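Local coordinates for SAM-dependent methyltransferase (Thiobacillus denitrificans, PDB 5EPE), which binds S-adenosyl-L-homocysteine, the spent form of the methyl donor, and transfers methyl groups from S-adenosylmethionine to an acceptor substrate, at the interface of chains A and B. Sequence-based numbering; all coordinates share one arbitrary frame. Chains: chain A/B, SAM-dependent methyltransferase.

Contact 1 and contact 2 are neighbouring patches of one interface between two copies of the methyltransferase, their C-alpha centres about 14 Å apart. Chain A presents helices 189-209 and 216-237 to both. Chain B supplies strand 179-186 to both, with B:Asp180 in contact 1 and the adjoining B:Val181 in contact 2; strand 238-247 and the C-terminus join in contact 1, helix 167-177 in contact 2. Contact 1 is polar and charged, contact 2 essentially apolar. Such a division could let one patch set register while the other adds buried surface, although the structure alone does not show that this pairing is biological.

Contact 1: the interface of chains A and B. Residues chain A 204, 208, 220, 223; chain B 180, 246-248.
Two arginines from neighbouring helices of a SAM-dependent methyltransferase converge on the carboxylate of B:Asp180 in the partner chain. A:Arg220 meets B:Asp180 tip to tip, end-on and bidentate: NH2 bonds OD1 at 2.6 Å and NH1 bonds OD2 at 2.8 Å, each oxygen using its syn lone pair. The guanidinium and carboxylate planes are 34° apart. A:Arg204 crosses the same aspartate nearly at a right angle, its NH1 reaching OD2 of B:Asp180 (2.8 Å) from above the carboxylate plane. OD2 thus accepts from both arginines, which probably keeps the aspartate ionised.

The guanidinium of A:Arg204 also grips the backbone carbonyl oxygen of B:Ala247 end-on. NH2 of A:Arg204 meets O of B:Ala247 in the carbonyl plane at 2.9 Å, whereas its NH1, at 3.2 Å, comes from above that plane. A:Arg204 has CG anti to the backbone N (chi1 179°) and bends at chi2; its CG packs against the selenium of B:Met246 (SE, 3.8 Å), a selenomethionine. An alanine at A:Arg204 would remove the bonds to B:Asp180 and to the B:Ala247 carbonyl, and would probably leave that aspartate with less support and the strand end less firmly held.

Behind these bonds, A:Asp208 fixes the guanidinium's rotation, its OD1 taking a nearly straight bond from NE of A:Arg204 (2.8 Å, 175° at H) that lies in the guanidinium plane but meets the carboxylate from above. A:Leu223 lays CD2 over one face of the A:Arg220 guanidinium, near the rim.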
loop_
_atom_site.group_PDB
_atom_site.type_symbol
_atom_site.label_atom_id
_atom_site.label_comp_id
_atom_site.label_asym_id
_atom_site.label_seq_id
_atom_site.Cartn_x
_atom_site.Cartn_y
_atom_site.Cartn_z
ATOM N N ARG A 204 33.420 -18.388 20.178
ATOM C CA ARG A 204 34.586 -18.597 19.331
ATOM C C ARG A 204 35.817 -18.994 20.119
ATOM O O ARG A 204 36.555 -19.929 19.708
ATOM C CB ARG A 204 34.929 -17.341 18.502
ATOM C CG ARG A 204 36.174 -17.475 17.608
ATOM C CD ARG A 204 36.050 -18.661 16.627
ATOM N NE ARG A 204 37.328 -18.911 16.017
ATOM C CZ ARG A 204 37.771 -18.397 14.871
ATOM N NH1 ARG A 204 37.035 -17.640 14.066
ATOM N NH2 ARG A 204 38.986 -18.707 14.503
ATOM N N ASP A 208 37.812 -22.573 19.741
ATOM C CA ASP A 208 39.250 -22.610 19.529
ATOM C C ASP A 208 39.890 -23.504 20.558
ATOM O O ASP A 208 40.806 -24.221 20.227
ATOM C CB ASP A 208 39.869 -21.217 19.674
ATOM C CG ASP A 208 39.544 -20.266 18.493
ATOM O OD1 ASP A 208 38.956 -20.737 17.465
ATOM O OD2 ASP A 208 39.882 -19.034 18.597
ATOM N N ARG A 220 29.790 -24.368 16.568
ATOM C CA ARG A 220 30.250 -23.882 15.280
ATOM C C ARG A 220 29.059 -23.465 14.410
ATOM O O ARG A 220 29.088 -22.386 13.792
ATOM C CB ARG A 220 31.077 -24.966 14.596
ATOM C CG ARG A 220 31.650 -24.650 13.228
ATOM C CD ARG A 220 32.656 -23.504 13.311
ATOM N NE ARG A 220 32.014 -22.230 13.016
ATOM C CZ ARG A 220 32.607 -21.019 12.973
ATOM N NH1 ARG A 220 33.919 -20.799 13.256
ATOM N NH2 ARG A 220 31.838 -20.022 12.618
ATOM N N LEU A 223 27.501 -20.165 15.850
ATOM C CA LEU A 223 28.348 -19.008 15.663
ATOM C C LEU A 223 28.247 -18.459 14.240
ATOM O O LEU A 223 28.185 -17.260 14.039
ATOM C CB LEU A 223 29.803 -19.388 15.969
ATOM C CG LEU A 223 30.791 -18.254 15.991
ATOM C CD1 LEU A 223 30.384 -17.098 16.932
ATOM C CD2 LEU A 223 32.161 -18.845 16.317
ATOM N N ASP B 180 34.503 -14.885 11.105
ATOM C CA ASP B 180 33.422 -14.832 12.072
ATOM C C ASP B 180 33.347 -13.390 12.606
ATOM O O ASP B 180 34.391 -12.813 12.967
ATOM C CB ASP B 180 33.700 -15.745 13.259
ATOM C CG ASP B 180 33.602 -17.250 12.904
ATOM O OD1 ASP B 180 32.745 -17.662 12.067
ATOM O OD2 ASP B 180 34.325 -18.019 13.571
HETATM N N MSE B 246 37.295 -12.450 13.449
HETATM C CA MSE B 246 38.362 -13.450 13.524
HETATM C C MSE B 246 38.241 -14.426 12.381
HETATM O O MSE B 246 37.163 -15.006 12.152
HETATM C CB MSE B 246 38.284 -14.216 14.841
HETATM C CG MSE B 246 38.452 -13.339 16.051
HETATM SE SE MSE B 246 38.264 -14.308 17.789
HETATM C CE MSE B 246 39.697 -15.581 17.407
ATOM N N ALA B 247 39.344 -14.642 11.673
ATOM C CA ALA B 247 39.370 -15.528 10.503
ATOM C C ALA B 247 38.970 -16.928 10.912
ATOM O O ALA B 247 39.431 -17.389 11.938
ATOM C CB ALA B 247 40.751 -15.562 9.883
ATOM N N ARG B 248 38.056 -17.552 10.188
ATOM C CA ARG B 248 37.786 -18.991 10.415
ATOM C C ARG B 248 38.969 -19.817 9.894
ATOM O O ARG B 248 39.119 -20.970 10.315
ATOM C CB ARG B 248 36.566 -19.473 9.691
ATOM C CG ARG B 248 35.300 -18.904 10.196
ATOM C CD ARG B 248 34.091 -19.643 9.637
ATOM N NE ARG B 248 33.928 -19.464 8.215
ATOM C CZ ARG B 248 33.449 -18.365 7.617
ATOM N NH1 ARG B 248 33.036 -17.332 8.301
ATOM N NH2 ARG B 248 33.382 -18.319 6.316
ATOM O OXT ARG B 248 39.804 -19.377 9.058
#

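Contact 2: the interface of chains A and B. Residues chain A 193, 200, 227-228, 230-232, 235; chain B 167-168, 171, 181, 184.
Apolar packing carries this part of the methyltransferase pair: no hydrogen bond or salt bridge joins the two chains here. B:Met184, a selenomethionine, has CG set between the backbone N and the carbonyl carbon (chi1 64°), runs extended beyond it and brings its methyl CE against A:Tyr230, A:Asp193 and A:Trp200. CE of B:Met184 lies in the ring plane at the edge of A:Tyr230, 3.7 Å from CE2, and 3.6 Å from the carboxylate oxygen OD1 of A:Asp193; it also approaches CH2 of A:Trp200. The indole of A:Trp200 lies alongside B:Val181, pointing the same way, with CZ3 4.0 Å from CG1.

Farther along, helix 216-237 of chain A packs on the start of helix 167-177 of chain B. CB of A:Ala231 touches CD1 of B:Leu171 (3.8 Å) and CD2 of B:Leu167, while the latter methyl also meets CD of A:Arg235. The ring of B:Pro168 crosses A:Thr232 obliquely, its CB 3.3 Å from OG1.

Polar bonds within chain A hold this surface in shape. A:Arg235, extended from CG to NE, grips A:Asp193 side-on: NE bonds OD1 at 2.9 Å and NH2 bonds OD2, both on syn lone pairs. The phenol OH of A:Tyr230 takes the anti lone pair of OD1 of A:Asp193 (2.6 Å). OD1 is thereby gripped by two donors beside the apolar methyl. OG1 of A:Thr232 donates to the backbone O of A:Glu228 (2.8 Å), one turn earlier.

Within chain A, A:Pro227 on helix 216-237 centres CG over one face of A:Trp200 on helix 189-209, which probably helps hold the two helices together where they pack against helix 167-177 and strand 179-186 of chain B.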
loop_
_atom_site.group_PDB
_atom_site.type_symbol
_atom_site.label_atom_id
_atom_site.label_comp_id
_atom_site.label_asym_id
_atom_site.label_seq_id
_atom_site.Cartn_x
_atom_site.Cartn_y
_atom_site.Cartn_z
ATOM N N ASP A 193 22.358 -5.774 21.668
ATOM C CA ASP A 193 23.674 -6.082 21.058
ATOM C C ASP A 193 24.637 -6.595 22.093
ATOM O O ASP A 193 25.361 -7.568 21.836
ATOM C CB ASP A 193 24.305 -4.857 20.386
ATOM C CG ASP A 193 23.624 -4.436 19.116
ATOM O OD1 ASP A 193 22.737 -5.139 18.566
ATOM O OD2 ASP A 193 23.853 -3.274 18.664
ATOM N N TRP A 200 29.042 -14.319 20.955
ATOM C CA TRP A 200 29.795 -14.771 19.800
ATOM C C TRP A 200 31.287 -14.876 20.128
ATOM O O TRP A 200 31.921 -15.863 19.770
ATOM C CB TRP A 200 29.553 -13.865 18.574
ATOM C CG TRP A 200 28.112 -13.555 18.335
ATOM C CD1 TRP A 200 27.026 -14.317 18.634
ATOM C CD2 TRP A 200 27.622 -12.380 17.707
ATOM N NE1 TRP A 200 25.869 -13.658 18.291
ATOM C CE2 TRP A 200 26.209 -12.458 17.719
ATOM C CE3 TRP A 200 28.243 -11.262 17.147
ATOM C CZ2 TRP A 200 25.417 -11.468 17.206
ATOM C CZ3 TRP A 200 27.445 -10.270 16.606
ATOM C CH2 TRP A 200 26.044 -10.391 16.642
ATOM N N PRO A 227 24.801 -14.028 14.011
ATOM C CA PRO A 227 24.776 -12.580 13.817
ATOM C C PRO A 227 23.641 -12.206 12.848
ATOM O O PRO A 227 22.910 -11.283 13.114
ATOM C CB PRO A 227 26.167 -12.267 13.262
ATOM C CG PRO A 227 27.045 -13.322 13.934
ATOM C CD PRO A 227 26.185 -14.542 13.928
ATOM N N GLU A 228 23.528 -12.953 11.750
ATOM C CA GLU A 228 22.485 -12.630 10.736
ATOM C C GLU A 228 21.126 -12.906 11.224
ATOM O O GLU A 228 20.248 -12.079 10.962
ATOM C CB GLU A 228 22.688 -13.404 9.424
ATOM C CG GLU A 228 23.820 -12.864 8.652
ATOM C CD GLU A 228 24.365 -13.927 7.713
ATOM O OE1 GLU A 228 25.504 -14.333 7.966
ATOM O OE2 GLU A 228 23.698 -14.325 6.705
ATOM N N TYR A 230 20.125 -12.875 14.419
ATOM C CA TYR A 230 19.890 -11.814 15.398
ATOM C C TYR A 230 19.511 -10.482 14.699
ATOM O O TYR A 230 18.532 -9.845 15.057
ATOM C CB TYR A 230 21.140 -11.643 16.314
ATOM C CG TYR A 230 21.108 -10.379 17.067
ATOM C CD1 TYR A 230 20.191 -10.205 18.093
ATOM C CD2 TYR A 230 21.952 -9.321 16.734
ATOM C CE1 TYR A 230 20.092 -9.008 18.754
ATOM C CE2 TYR A 230 21.896 -8.127 17.418
ATOM C CZ TYR A 230 20.977 -7.970 18.456
ATOM O OH TYR A 230 20.846 -6.776 19.143
ATOM N N ALA A 231 20.295 -10.059 13.709
ATOM C CA ALA A 231 20.062 -8.782 13.042
ATOM C C ALA A 231 18.725 -8.765 12.253
ATOM O O ALA A 231 18.046 -7.767 12.222
ATOM C CB ALA A 231 21.217 -8.462 12.121
ATOM N N THR A 232 18.400 -9.865 11.604
ATOM C CA THR A 232 17.181 -9.984 10.814
ATOM C C THR A 232 15.919 -10.036 11.688
ATOM O O THR A 232 14.893 -9.437 11.349
ATOM C CB THR A 232 17.262 -11.249 9.904
ATOM O OG1 THR A 232 18.403 -11.125 9.050
ATOM C CG2 THR A 232 15.987 -11.497 9.050
ATOM N N ARG A 235 16.819 -8.059 16.528
ATOM C CA ARG A 235 17.211 -6.663 16.738
ATOM C C ARG A 235 16.101 -5.679 16.384
ATOM O O ARG A 235 15.930 -4.674 17.034
ATOM C CB ARG A 235 18.497 -6.356 15.971
ATOM C CG ARG A 235 19.181 -5.103 16.429
ATOM C CD ARG A 235 20.505 -4.880 15.718
ATOM N NE ARG A 235 21.296 -3.895 16.444
ATOM C CZ ARG A 235 21.199 -2.577 16.297
ATOM N NH1 ARG A 235 20.453 -2.058 15.380
ATOM N NH2 ARG A 235 21.916 -1.751 17.120
ATOM N N LEU B 167 22.059 -4.158 7.583
ATOM C CA LEU B 167 22.898 -4.883 8.566
ATOM C C LEU B 167 22.994 -6.420 8.400
ATOM O O LEU B 167 24.091 -6.964 8.435
ATOM C CB LEU B 167 22.407 -4.553 9.985
ATOM C CG LEU B 167 23.279 -5.130 11.128
ATOM C CD1 LEU B 167 24.723 -4.615 11.093
ATOM C CD2 LEU B 167 22.678 -4.797 12.485
ATOM N N PRO B 168 21.858 -7.133 8.194
ATOM C CA PRO B 168 22.022 -8.579 8.013
ATOM C C PRO B 168 22.953 -8.931 6.828
ATOM O O PRO B 168 23.823 -9.779 6.955
ATOM C CB PRO B 168 20.588 -9.074 7.774
ATOM C CG PRO B 168 19.699 -8.034 8.337
ATOM C CD PRO B 168 20.439 -6.725 8.138
ATOM N N LEU B 171 26.629 -7.956 7.730
ATOM C CA LEU B 171 27.183 -9.046 8.531
ATOM C C LEU B 171 27.492 -10.283 7.714
ATOM O O LEU B 171 28.575 -10.873 7.865
ATOM C CB LEU B 171 26.271 -9.379 9.706
ATOM C CG LEU B 171 26.152 -8.286 10.769
ATOM C CD1 LEU B 171 24.964 -8.594 11.658
ATOM C CD2 LEU B 171 27.453 -8.231 11.546
ATOM N N VAL B 181 32.131 -12.858 12.706
ATOM C CA VAL B 181 31.893 -11.669 13.462
ATOM C C VAL B 181 31.765 -12.088 14.909
ATOM O O VAL B 181 30.805 -12.818 15.282
ATOM C CB VAL B 181 30.622 -10.894 13.007
ATOM C CG1 VAL B 181 30.341 -9.703 13.914
ATOM C CG2 VAL B 181 30.757 -10.471 11.536
HETATM N N MSE B 184 30.297 -6.672 18.154
HETATM C CA MSE B 184 29.984 -5.427 17.451
HETATM C C MSE B 184 29.387 -4.421 18.375
HETATM O O MSE B 184 28.631 -4.781 19.308
HETATM C CB MSE B 184 29.088 -5.571 16.191
HETATM C CG MSE B 184 27.751 -6.078 16.584
HETATM SE SE MSE B 184 26.526 -6.414 15.027
HETATM C CE MSE B 184 24.860 -6.483 16.031
#